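Local coordinates for protein riboflavin kinase, putative (Trypanosoma brucei, PDB 3BNW) that probably phosphorylates riboflavin with ATP to give FMN, at residues F15-H26 against Y112-E123; G64-K72 against F103-G113. One frame throughout, in Å; residues are numbered along the deposited sequence.

From the N terminus, strand 18-25 comes first, and contact 1 pairs it with residues 112-123, closing a loop of 85 residues. Within that loop the chain runs through helix 46-52 and strands 58-69, 75-87 and 98-103. Contact 2 lies inside the same loop: 30 residues after its first segment, 64-72, the chain returns as the 103-113 connection and packs on the end of strand 58-69. Tyr112 and Gly113 belong to both contacts. Strand 115-126 lies between strands 18-25 and 58-69 in one antiparallel sheet, and the backbone pairs Lys117 O with Thr65 N and Val115 N with Ser67 O probably bond the two contacts together.

Contact 1: F15-H26 against Y112-E123; sequences FQPFFLRGKVVH and YGAVVKIIVLGE
Residues 18-23 pair antiparallel with residues 115-120, Phe18 facing Val120 and Lys23 facing Val115, two neighbouring strands in a sheet consistent with the antiparallel beta barrel of flavokinases. The strand axes approach to 4.6 Å with their directions 140° apart. Leu20 and Ile118 exchange two backbone bonds, as do Gly22 and Val116; the Phe18-Val120 pair has one good bond and one weak one, Phe18 N to Val120 O. Beyond the ladder, Val24 N donates to Ala114 O, and Gly113 N donates to Val24 O as the chains bend.

Phe18, Leu20, Ile118 and Val120 share one face of the sheet, and helix 46-52 packs on Phe18 and Leu20. Phe18 CG sits between its backbone N and carbonyl carbon (chi1 66°), which brings the ring alongside Val120, the two side chains pointing the same way; Val120 CB sits over the ring face, 3.9 Å from its centroid. Val120 CG1 also reaches the edge of the Phe15 ring, 3.5 Å from CZ, while Gly122 CA covers a face of that ring.

On the other face the aliphatic part of Arg21 runs alongside Val115 and Lys117, CG lying 3.7 Å from Val115 CG1. Both charged ends leave the pair: Arg21 NH2 bonds to Thr171 O and Lys117 NZ to Phe165 O.

At the far end, the His26 and Tyr112 rings stack face to face with planes 5° apart and centroids at 3.9 Å; Val25 O approaches the edge of the tyrosine ring, 3.4 Å from its CE1.

Contact 2: G64-K72 against F103-G113; sequences GTVSQVPGK and FLHEFGWDFYG
Val66, on strand 58-69, points into a group of aromatic side chains carried by residues 103-113, the connection between strands 98-103 and 115-126. Its two methyls divide the work. CG1, anti to the backbone N (chi1 172°), meets Phe111 CD2 at 3.9 Å; CG2 touches Phe103 CE2 at 3.6 Å, lies over a face of the Phe111 ring and also reaches Phe107 CZ. The valine thus wedges between three phenylalanines, crossing Phe111 at about a right angle. Phe111 holds its CG between the backbone N and the carbonyl carbon (chi1 41°), which turns a face of its ring to Val66.

Phe103 brings its ring edge to the strand backbone, with CE1 3.5 Å from Gly64 C. Farther along the loop, the Phe107 ring is sandwiched between His105 CD2 over one face and Phe111 CE1 over the other.

The strand then leads into a type II turn from Val69 to Lys72. Val69 CG1 lies 4.0 Å from Phe111 CB, and Pro70 CG approaches Tyr112 O. Past the turn, the nearly extended chi2 and chi3 of Lys72 carry CE over the indole of Trp109, 4.0 Å from the centroid of its five-membered ring, a CH-pi contact. The bend at chi4 (-74°) then turns Lys72 NZ to 3.8 Å from Trp109 NE1. Phe107 O sits above the other face of that indole, and the Trp109 and Phe77 rings meet edge to face.

No hydrogen bond joins the two segments. What binds this loop to the strand is therefore apolar and aromatic packing, with the lysine contributing its methylene chain at the exposed margin.

Contact 1: F15-H26 against Y112-E123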
loop_
_atom_site.group_PDB
_atom_site.type_symbol
_atom_site.label_atom_id
_atom_site.label_comp_id
_atom_site.label_asym_id
_atom_site.label_seq_id
_atom_site.Cartn_x
_atom_site.Cartn_y
_atom_site.Cartn_z
ATOM N N PHE A 15 -7.855 -3.362 -14.141
ATOM C CA PHE A 15 -6.845 -3.188 -13.107
ATOM C C PHE A 15 -6.052 -4.469 -12.930
ATOM O O PHE A 15 -6.617 -5.515 -12.622
ATOM C CB PHE A 15 -7.472 -2.787 -11.766
ATOM C CG PHE A 15 -6.454 -2.434 -10.713
ATOM C CD1 PHE A 15 -6.008 -1.133 -10.575
ATOM C CD2 PHE A 15 -5.911 -3.413 -9.892
ATOM C CE1 PHE A 15 -5.056 -0.807 -9.635
ATOM C CE2 PHE A 15 -4.954 -3.095 -8.945
ATOM C CZ PHE A 15 -4.530 -1.787 -8.815
ATOM N N GLN A 16 -4.737 -4.372 -13.109
ATOM C CA GLN A 16 -3.836 -5.508 -12.928
ATOM C C GLN A 16 -3.277 -5.534 -11.499
ATOM O O GLN A 16 -2.510 -4.645 -11.120
ATOM C CB GLN A 16 -2.697 -5.434 -13.955
ATOM C CG GLN A 16 -1.530 -6.401 -13.707
ATOM C CD GLN A 16 -1.930 -7.870 -13.808
ATOM O OE1 GLN A 16 -2.363 -8.337 -14.865
ATOM N NE2 GLN A 16 -1.772 -8.603 -12.711
ATOM N N PRO A 17 -3.657 -6.549 -10.695
ATOM C CA PRO A 17 -3.089 -6.636 -9.354
ATOM C C PRO A 17 -1.621 -7.029 -9.398
ATOM O O PRO A 17 -1.171 -7.638 -10.366
ATOM C CB PRO A 17 -3.914 -7.746 -8.679
ATOM C CG PRO A 17 -5.061 -7.992 -9.556
ATOM C CD PRO A 17 -4.597 -7.655 -10.936
ATOM N N PHE A 18 -0.886 -6.678 -8.351
ATOM C CA PHE A 18 0.536 -6.964 -8.294
ATOM C C PHE A 18 1.025 -7.095 -6.865
ATOM O O PHE A 18 0.277 -6.889 -5.911
ATOM C CB PHE A 18 1.333 -5.879 -9.030
ATOM C CG PHE A 18 1.258 -4.518 -8.386
ATOM C CD1 PHE A 18 2.135 -4.166 -7.367
ATOM C CD2 PHE A 18 0.320 -3.588 -8.810
ATOM C CE1 PHE A 18 2.071 -2.920 -6.770
ATOM C CE2 PHE A 18 0.252 -2.337 -8.222
ATOM C CZ PHE A 18 1.130 -2.002 -7.197
ATOM N N PHE A 19 2.299 -7.455 -6.746
ATOM C CA PHE A 19 2.982 -7.606 -5.472
ATOM C C PHE A 19 4.161 -6.638 -5.450
ATOM O O PHE A 19 4.800 -6.412 -6.479
ATOM C CB PHE A 19 3.466 -9.053 -5.330
ATOM C CG PHE A 19 4.327 -9.299 -4.120
ATOM C CD1 PHE A 19 5.707 -9.412 -4.246
ATOM C CD2 PHE A 19 3.756 -9.430 -2.860
ATOM C CE1 PHE A 19 6.505 -9.646 -3.133
ATOM C CE2 PHE A 19 4.543 -9.663 -1.745
ATOM C CZ PHE A 19 5.922 -9.769 -1.881
ATOM N N LEU A 20 4.438 -6.063 -4.285
ATOM C CA LEU A 20 5.542 -5.119 -4.144
ATOM C C LEU A 20 6.219 -5.317 -2.804
ATOM O O LEU A 20 5.552 -5.366 -1.769
ATOM C CB LEU A 20 5.036 -3.678 -4.286
ATOM C CG LEU A 20 6.057 -2.531 -4.254
ATOM C CD1 LEU A 20 7.205 -2.752 -5.232
ATOM C CD2 LEU A 20 5.364 -1.188 -4.544
ATOM N N ARG A 21 7.541 -5.452 -2.828
ATOM C CA ARG A 21 8.331 -5.610 -1.605
ATOM C C ARG A 21 9.420 -4.547 -1.587
ATOM O O ARG A 21 10.126 -4.369 -2.580
ATOM C CB ARG A 21 8.963 -7.009 -1.538
ATOM C CG ARG A 21 9.862 -7.234 -0.311
ATOM C CD ARG A 21 10.428 -8.655 -0.250
ATOM N NE ARG A 21 11.186 -9.012 -1.457
ATOM C CZ ARG A 21 10.832 -9.938 -2.350
ATOM N NH1 ARG A 21 9.722 -10.653 -2.202
ATOM N NH2 ARG A 21 11.607 -10.162 -3.405
ATOM N N GLY A 22 9.552 -3.848 -0.464
ATOM C CA GLY A 22 10.567 -2.807 -0.322
ATOM C C GLY A 22 10.672 -2.302 1.104
ATOM O O GLY A 22 9.790 -2.554 1.918
ATOM N N LYS A 23 11.754 -1.585 1.400
ATOM C CA LYS A 23 11.977 -1.029 2.735
ATOM C C LYS A 23 11.199 0.272 2.977
ATOM O O LYS A 23 10.963 1.054 2.056
ATOM C CB LYS A 23 13.472 -0.792 2.977
ATOM C CG LYS A 23 14.295 -2.071 3.003
ATOM C CD LYS A 23 15.488 -1.966 3.932
ATOM C CE LYS A 23 16.407 -3.170 3.775
ATOM N NZ LYS A 23 17.380 -3.295 4.896
ATOM N N VAL A 24 10.804 0.481 4.232
ATOM C CA VAL A 24 10.124 1.704 4.644
ATOM C C VAL A 24 11.164 2.811 4.837
ATOM O O VAL A 24 12.085 2.666 5.651
ATOM C CB VAL A 24 9.330 1.502 5.959
ATOM C CG1 VAL A 24 8.602 2.784 6.354
ATOM C CG2 VAL A 24 8.340 0.347 5.816
ATOM N N VAL A 25 11.007 3.904 4.089
ATOM C CA VAL A 25 11.943 5.031 4.114
ATOM C C VAL A 25 11.219 6.353 4.375
ATOM O O VAL A 25 9.987 6.410 4.382
ATOM C CB VAL A 25 12.719 5.139 2.784
ATOM C CG1 VAL A 25 13.501 3.861 2.520
ATOM C CG2 VAL A 25 11.774 5.440 1.626
ATOM N N HIS A 26 11.993 7.413 4.594
ATOM C CA HIS A 26 11.442 8.753 4.806
ATOM C C HIS A 26 11.095 9.410 3.473
ATOM O O HIS A 26 10.596 10.536 3.433
ATOM C CB HIS A 26 12.437 9.625 5.572
ATOM C CG HIS A 26 12.703 9.153 6.968
ATOM N ND1 HIS A 26 13.570 8.120 7.255
ATOM C CD2 HIS A 26 12.221 9.579 8.160
ATOM C CE1 HIS A 26 13.609 7.929 8.561
ATOM N NE2 HIS A 26 12.799 8.802 9.134
ATOM N N TYR A 112 10.477 2.570 10.215
ATOM C CA TYR A 112 11.420 2.948 9.168
ATOM C C TYR A 112 12.568 1.947 9.123
ATOM O O TYR A 112 13.151 1.618 10.156
ATOM C CB TYR A 112 11.956 4.360 9.407
ATOM C CG TYR A 112 10.916 5.432 9.199
ATOM C CD1 TYR A 112 10.550 5.826 7.919
ATOM C CD2 TYR A 112 10.293 6.049 10.281
ATOM C CE1 TYR A 112 9.589 6.806 7.718
ATOM C CE2 TYR A 112 9.331 7.031 10.091
ATOM C CZ TYR A 112 8.985 7.406 8.805
ATOM O OH TYR A 112 8.034 8.377 8.595
ATOM N N GLY A 113 12.879 1.465 7.922
ATOM C CA GLY A 113 13.903 0.434 7.740
ATOM C C GLY A 113 13.356 -0.982 7.818
ATOM O O GLY A 113 14.112 -1.944 7.702
ATOM N N ALA A 114 12.045 -1.107 8.024
ATOM C CA ALA A 114 11.376 -2.399 8.026
ATOM C C ALA A 114 10.994 -2.754 6.604
ATOM O O ALA A 114 10.720 -1.871 5.791
ATOM C CB ALA A 114 10.136 -2.354 8.900
ATOM N N VAL A 115 10.977 -4.047 6.301
ATOM C CA VAL A 115 10.540 -4.500 4.991
ATOM C C VAL A 115 9.016 -4.561 4.979
ATOM O O VAL A 115 8.392 -5.166 5.844
ATOM C CB VAL A 115 11.141 -5.879 4.616
ATOM C CG1 VAL A 115 10.675 -6.301 3.225
ATOM C CG2 VAL A 115 12.663 -5.830 4.673
ATOM N N VAL A 116 8.420 -3.904 4.001
ATOM C CA VAL A 116 6.983 -3.965 3.824
ATOM C C VAL A 116 6.690 -4.743 2.550
ATOM O O VAL A 116 7.355 -4.562 1.529
ATOM C CB VAL A 116 6.335 -2.555 3.769
ATOM C CG1 VAL A 116 6.936 -1.721 2.654
ATOM C CG2 VAL A 116 4.833 -2.674 3.584
ATOM N N LYS A 117 5.704 -5.625 2.629
ATOM C CA LYS A 117 5.258 -6.386 1.486
ATOM C C LYS A 117 3.793 -6.064 1.292
ATOM O O LYS A 117 3.035 -6.097 2.254
ATOM C CB LYS A 117 5.445 -7.884 1.750
ATOM C CG LYS A 117 6.885 -8.298 2.006
ATOM C CD LYS A 117 6.979 -9.755 2.432
ATOM C CE LYS A 117 8.311 -10.060 3.122
ATOM N NZ LYS A 117 8.381 -11.461 3.622
ATOM N N ILE A 118 3.396 -5.726 0.069
ATOM C CA ILE A 118 1.986 -5.446 -0.209
ATOM C C ILE A 118 1.498 -6.164 -1.463
ATOM O O ILE A 118 2.250 -6.338 -2.422
ATOM C CB ILE A 118 1.683 -3.914 -0.312
ATOM C CG1 ILE A 118 2.531 -3.244 -1.393
ATOM C CG2 ILE A 118 1.922 -3.223 1.032
ATOM C CD1 ILE A 118 2.035 -1.859 -1.790
ATOM N N ILE A 119 0.244 -6.610 -1.418
ATOM C CA ILE A 119 -0.481 -7.059 -2.601
ATOM C C ILE A 119 -1.558 -6.000 -2.895
ATOM O O ILE A 119 -2.435 -5.762 -2.064
ATOM C CB ILE A 119 -1.111 -8.455 -2.385
ATOM C CG1 ILE A 119 -0.004 -9.503 -2.198
ATOM C CG2 ILE A 119 -2.003 -8.842 -3.568
ATOM C CD1 ILE A 119 -0.488 -10.937 -2.024
ATOM N N VAL A 120 -1.460 -5.345 -4.053
ATOM C CA VAL A 120 -2.414 -4.303 -4.450
ATOM C C VAL A 120 -3.519 -4.930 -5.287
ATOM O O VAL A 120 -3.258 -5.414 -6.375
ATOM C CB VAL A 120 -1.737 -3.167 -5.264
ATOM C CG1 VAL A 120 -2.777 -2.244 -5.856
ATOM C CG2 VAL A 120 -0.781 -2.377 -4.402
ATOM N N LEU A 121 -4.747 -4.907 -4.779
ATOM C CA LEU A 121 -5.855 -5.633 -5.395
ATOM C C LEU A 121 -6.828 -4.739 -6.154
ATOM O O LEU A 121 -7.613 -5.235 -6.960
ATOM C CB LEU A 121 -6.604 -6.438 -4.332
ATOM C CG LEU A 121 -5.790 -7.585 -3.716
ATOM C CD1 LEU A 121 -6.425 -8.077 -2.426
ATOM C CD2 LEU A 121 -5.629 -8.720 -4.711
ATOM N N GLY A 122 -6.799 -3.429 -5.912
ATOM C CA GLY A 122 -7.661 -2.532 -6.678
ATOM C C GLY A 122 -7.450 -1.056 -6.418
ATOM O O GLY A 122 -6.680 -0.661 -5.531
ATOM N N GLU A 123 -8.186 -0.249 -7.177
ATOM C CA GLU A 123 -8.081 1.204 -7.123
ATOM C C GLU A 123 -9.334 1.857 -6.543
ATOM O O GLU A 123 -10.455 1.432 -6.825
ATOM C CB GLU A 123 -7.804 1.749 -8.519
ATOM C CG GLU A 123 -8.892 1.472 -9.550
ATOM C CD GLU A 123 -8.402 1.676 -10.957
ATOM O OE1 GLU A 123 -7.284 2.204 -11.115
ATOM O OE2 GLU A 123 -9.125 1.303 -11.908
#

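Contact 2: G64-K72 against F103-G113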
loop_
_atom_site.group_PDB
_atom_site.type_symbol
_atom_site.label_atom_id
_atom_site.label_comp_id
_atom_site.label_asym_id
_atom_site.label_seq_id
_atom_site.Cartn_x
_atom_site.Cartn_y
_atom_site.Cartn_z
ATOM N N GLY A 64 -1.283 -6.050 3.228
ATOM C CA GLY A 64 0.141 -5.823 3.447
ATOM C C GLY A 64 0.648 -6.429 4.735
ATOM O O GLY A 64 -0.132 -6.767 5.623
ATOM N N THR A 65 1.965 -6.565 4.831
ATOM C CA THR A 65 2.605 -7.043 6.056
ATOM C C THR A 65 3.850 -6.208 6.344
ATOM O O THR A 65 4.406 -5.576 5.437
ATOM C CB THR A 65 3.003 -8.545 5.951
ATOM O OG1 THR A 65 4.023 -8.713 4.958
ATOM C CG2 THR A 65 1.792 -9.400 5.581
ATOM N N VAL A 66 4.273 -6.211 7.603
ATOM C CA VAL A 66 5.473 -5.499 8.034
ATOM C C VAL A 66 6.386 -6.481 8.766
ATOM O O VAL A 66 5.929 -7.260 9.600
ATOM C CB VAL A 66 5.118 -4.281 8.930
ATOM C CG1 VAL A 66 6.367 -3.664 9.541
ATOM C CG2 VAL A 66 4.374 -3.248 8.120
ATOM N N SER A 67 7.672 -6.440 8.426
ATOM C CA SER A 67 8.641 -7.435 8.875
ATOM C C SER A 67 10.019 -6.812 9.034
ATOM O O SER A 67 10.298 -5.749 8.477
ATOM C CB SER A 67 8.733 -8.587 7.867
ATOM O OG SER A 67 7.535 -9.347 7.819
ATOM N N GLN A 68 10.872 -7.495 9.797
ATOM C CA GLN A 68 12.253 -7.068 10.033
ATOM C C GLN A 68 12.329 -5.620 10.545
ATOM O O GLN A 68 13.105 -4.800 10.046
ATOM C CB GLN A 68 13.096 -7.271 8.765
ATOM C CG GLN A 68 13.291 -8.742 8.404
ATOM C CD GLN A 68 14.125 -8.943 7.150
ATOM O OE1 GLN A 68 13.949 -8.240 6.151
ATOM N NE2 GLN A 68 15.033 -9.914 7.193
ATOM N N VAL A 69 11.513 -5.323 11.552
ATOM C CA VAL A 69 11.482 -3.997 12.151
ATOM C C VAL A 69 12.686 -3.866 13.085
ATOM O O VAL A 69 12.869 -4.710 13.960
ATOM C CB VAL A 69 10.182 -3.760 12.942
ATOM C CG1 VAL A 69 10.170 -2.361 13.554
ATOM C CG2 VAL A 69 8.970 -3.966 12.041
ATOM N N PRO A 70 13.524 -2.829 12.888
ATOM C CA PRO A 70 14.681 -2.612 13.763
ATOM C C PRO A 70 14.326 -2.709 15.250
ATOM O O PRO A 70 13.409 -2.031 15.709
ATOM C CB PRO A 70 15.131 -1.193 13.402
ATOM C CG PRO A 70 14.707 -1.012 11.985
ATOM C CD PRO A 70 13.447 -1.814 11.816
ATOM N N GLY A 71 15.035 -3.564 15.983
ATOM C CA GLY A 71 14.754 -3.791 17.403
ATOM C C GLY A 71 13.833 -4.978 17.631
ATOM O O GLY A 71 14.060 -5.781 18.538
ATOM N N LYS A 72 12.790 -5.074 16.808
ATOM C CA LYS A 72 11.846 -6.188 16.834
ATOM C C LYS A 72 12.056 -7.054 15.590
ATOM O O LYS A 72 11.090 -7.479 14.948
ATOM C CB LYS A 72 10.405 -5.656 16.831
ATOM C CG LYS A 72 10.101 -4.527 17.813
ATOM C CD LYS A 72 8.925 -3.697 17.308
ATOM C CE LYS A 72 8.504 -2.633 18.303
ATOM N NZ LYS A 72 7.779 -3.222 19.463
ATOM N N PHE A 103 -1.355 1.783 6.307
ATOM C CA PHE A 103 -1.897 0.578 6.928
ATOM C C PHE A 103 -3.110 0.907 7.787
ATOM O O PHE A 103 -3.045 1.790 8.646
ATOM C CB PHE A 103 -0.836 -0.129 7.786
ATOM C CG PHE A 103 0.069 -1.028 7.002
ATOM C CD1 PHE A 103 -0.352 -2.298 6.639
ATOM C CD2 PHE A 103 1.334 -0.607 6.614
ATOM C CE1 PHE A 103 0.469 -3.138 5.903
ATOM C CE2 PHE A 103 2.167 -1.445 5.877
ATOM C CZ PHE A 103 1.730 -2.716 5.523
ATOM N N LEU A 104 -4.207 0.186 7.559
ATOM C CA LEU A 104 -5.384 0.268 8.422
ATOM C C LEU A 104 -5.122 -0.540 9.693
ATOM O O LEU A 104 -5.799 -1.530 9.975
ATOM C CB LEU A 104 -6.638 -0.235 7.701
ATOM C CG LEU A 104 -7.266 0.685 6.649
ATOM C CD1 LEU A 104 -6.230 1.333 5.740
ATOM C CD2 LEU A 104 -8.291 -0.089 5.831
ATOM N N HIS A 105 -4.123 -0.098 10.451
ATOM C CA HIS A 105 -3.714 -0.752 11.690
ATOM C C HIS A 105 -2.904 0.214 12.560
ATOM O O HIS A 105 -2.126 1.026 12.050
ATOM C CB HIS A 105 -2.887 -2.001 11.389
ATOM C CG HIS A 105 -2.376 -2.689 12.616
ATOM N ND1 HIS A 105 -3.197 -3.390 13.469
ATOM C CD2 HIS A 105 -1.129 -2.773 13.137
ATOM C CE1 HIS A 105 -2.477 -3.879 14.465
ATOM N NE2 HIS A 105 -1.219 -3.519 14.287
ATOM N N GLU A 106 -3.088 0.109 13.873
ATOM C CA GLU A 106 -2.420 0.994 14.824
ATOM C C GLU A 106 -1.246 0.246 15.439
ATOM O O GLU A 106 -1.426 -0.569 16.340
ATOM C CB GLU A 106 -3.386 1.480 15.923
ATOM C CG GLU A 106 -4.852 1.652 15.477
ATOM C CD GLU A 106 -5.701 0.406 15.752
ATOM O OE1 GLU A 106 -6.066 -0.291 14.774
ATOM O OE2 GLU A 106 -5.981 0.126 16.946
ATOM N N PHE A 107 -0.049 0.518 14.931
ATOM C CA PHE A 107 1.172 -0.104 15.435
ATOM C C PHE A 107 1.604 0.507 16.764
ATOM O O PHE A 107 2.089 -0.205 17.655
ATOM C CB PHE A 107 2.304 0.040 14.414
ATOM C CG PHE A 107 2.071 -0.714 13.135
ATOM C CD1 PHE A 107 2.493 -2.036 13.003
ATOM C CD2 PHE A 107 1.444 -0.105 12.058
ATOM C CE1 PHE A 107 2.289 -2.737 11.817
ATOM C CE2 PHE A 107 1.234 -0.802 10.861
ATOM C CZ PHE A 107 1.658 -2.121 10.746
ATOM N N GLY A 108 1.427 1.825 16.887
ATOM C CA GLY A 108 1.858 2.569 18.068
ATOM C C GLY A 108 3.291 3.068 17.963
ATOM O O GLY A 108 3.848 3.592 18.930
ATOM N N TRP A 109 3.888 2.901 16.786
ATOM C CA TRP A 109 5.270 3.304 16.538
ATOM C C TRP A 109 5.564 3.294 15.043
ATOM O O TRP A 109 4.811 2.727 14.251
ATOM C CB TRP A 109 6.259 2.387 17.278
ATOM C CG TRP A 109 5.811 0.954 17.418
ATOM C CD1 TRP A 109 5.329 0.363 18.546
ATOM C CD2 TRP A 109 5.799 -0.058 16.401
ATOM N NE1 TRP A 109 5.019 -0.951 18.302
ATOM C CE2 TRP A 109 5.296 -1.237 16.992
ATOM C CE3 TRP A 109 6.161 -0.084 15.049
ATOM C CZ2 TRP A 109 5.147 -2.433 16.277
ATOM C CZ3 TRP A 109 6.010 -1.278 14.337
ATOM C CH2 TRP A 109 5.509 -2.432 14.956
ATOM N N ASP A 110 6.662 3.937 14.666
ATOM C CA ASP A 110 7.117 3.931 13.282
ATOM C C ASP A 110 8.003 2.714 13.030
ATOM O O ASP A 110 8.575 2.143 13.959
ATOM C CB ASP A 110 7.870 5.229 12.960
ATOM C CG ASP A 110 6.935 6.406 12.729
ATOM O OD1 ASP A 110 5.964 6.259 11.953
ATOM O OD2 ASP A 110 7.179 7.485 13.306
ATOM N N PHE A 111 8.110 2.327 11.765
ATOM C CA PHE A 111 8.889 1.151 11.373
ATOM C C PHE A 111 9.756 1.452 10.149
ATOM O O PHE A 111 9.779 0.688 9.182
ATOM C CB PHE A 111 7.970 -0.059 11.128
ATOM C CG PHE A 111 6.696 0.275 10.403
ATOM C CD1 PHE A 111 5.573 0.689 11.104
ATOM C CD2 PHE A 111 6.612 0.161 9.026
ATOM C CE1 PHE A 111 4.390 0.996 10.442
ATOM C CE2 PHE A 111 5.431 0.467 8.357
ATOM C CZ PHE A 111 4.320 0.885 9.070
ATOM N N TYR A 112 10.477 2.570 10.215
ATOM C CA TYR A 112 11.420 2.948 9.168
ATOM C C TYR A 112 12.568 1.947 9.123
ATOM O O TYR A 112 13.151 1.618 10.156
ATOM C CB TYR A 112 11.956 4.360 9.407
ATOM C CG TYR A 112 10.916 5.432 9.199
ATOM C CD1 TYR A 112 10.550 5.826 7.919
ATOM C CD2 TYR A 112 10.293 6.049 10.281
ATOM C CE1 TYR A 112 9.589 6.806 7.718
ATOM C CE2 TYR A 112 9.331 7.031 10.091
ATOM C CZ TYR A 112 8.985 7.406 8.805
ATOM O OH TYR A 112 8.034 8.377 8.595
ATOM N N GLY A 113 12.879 1.465 7.922
ATOM C CA GLY A 113 13.903 0.434 7.740
ATOM C C GLY A 113 13.356 -0.982 7.818
ATOM O O GLY A 113 14.112 -1.944 7.702
#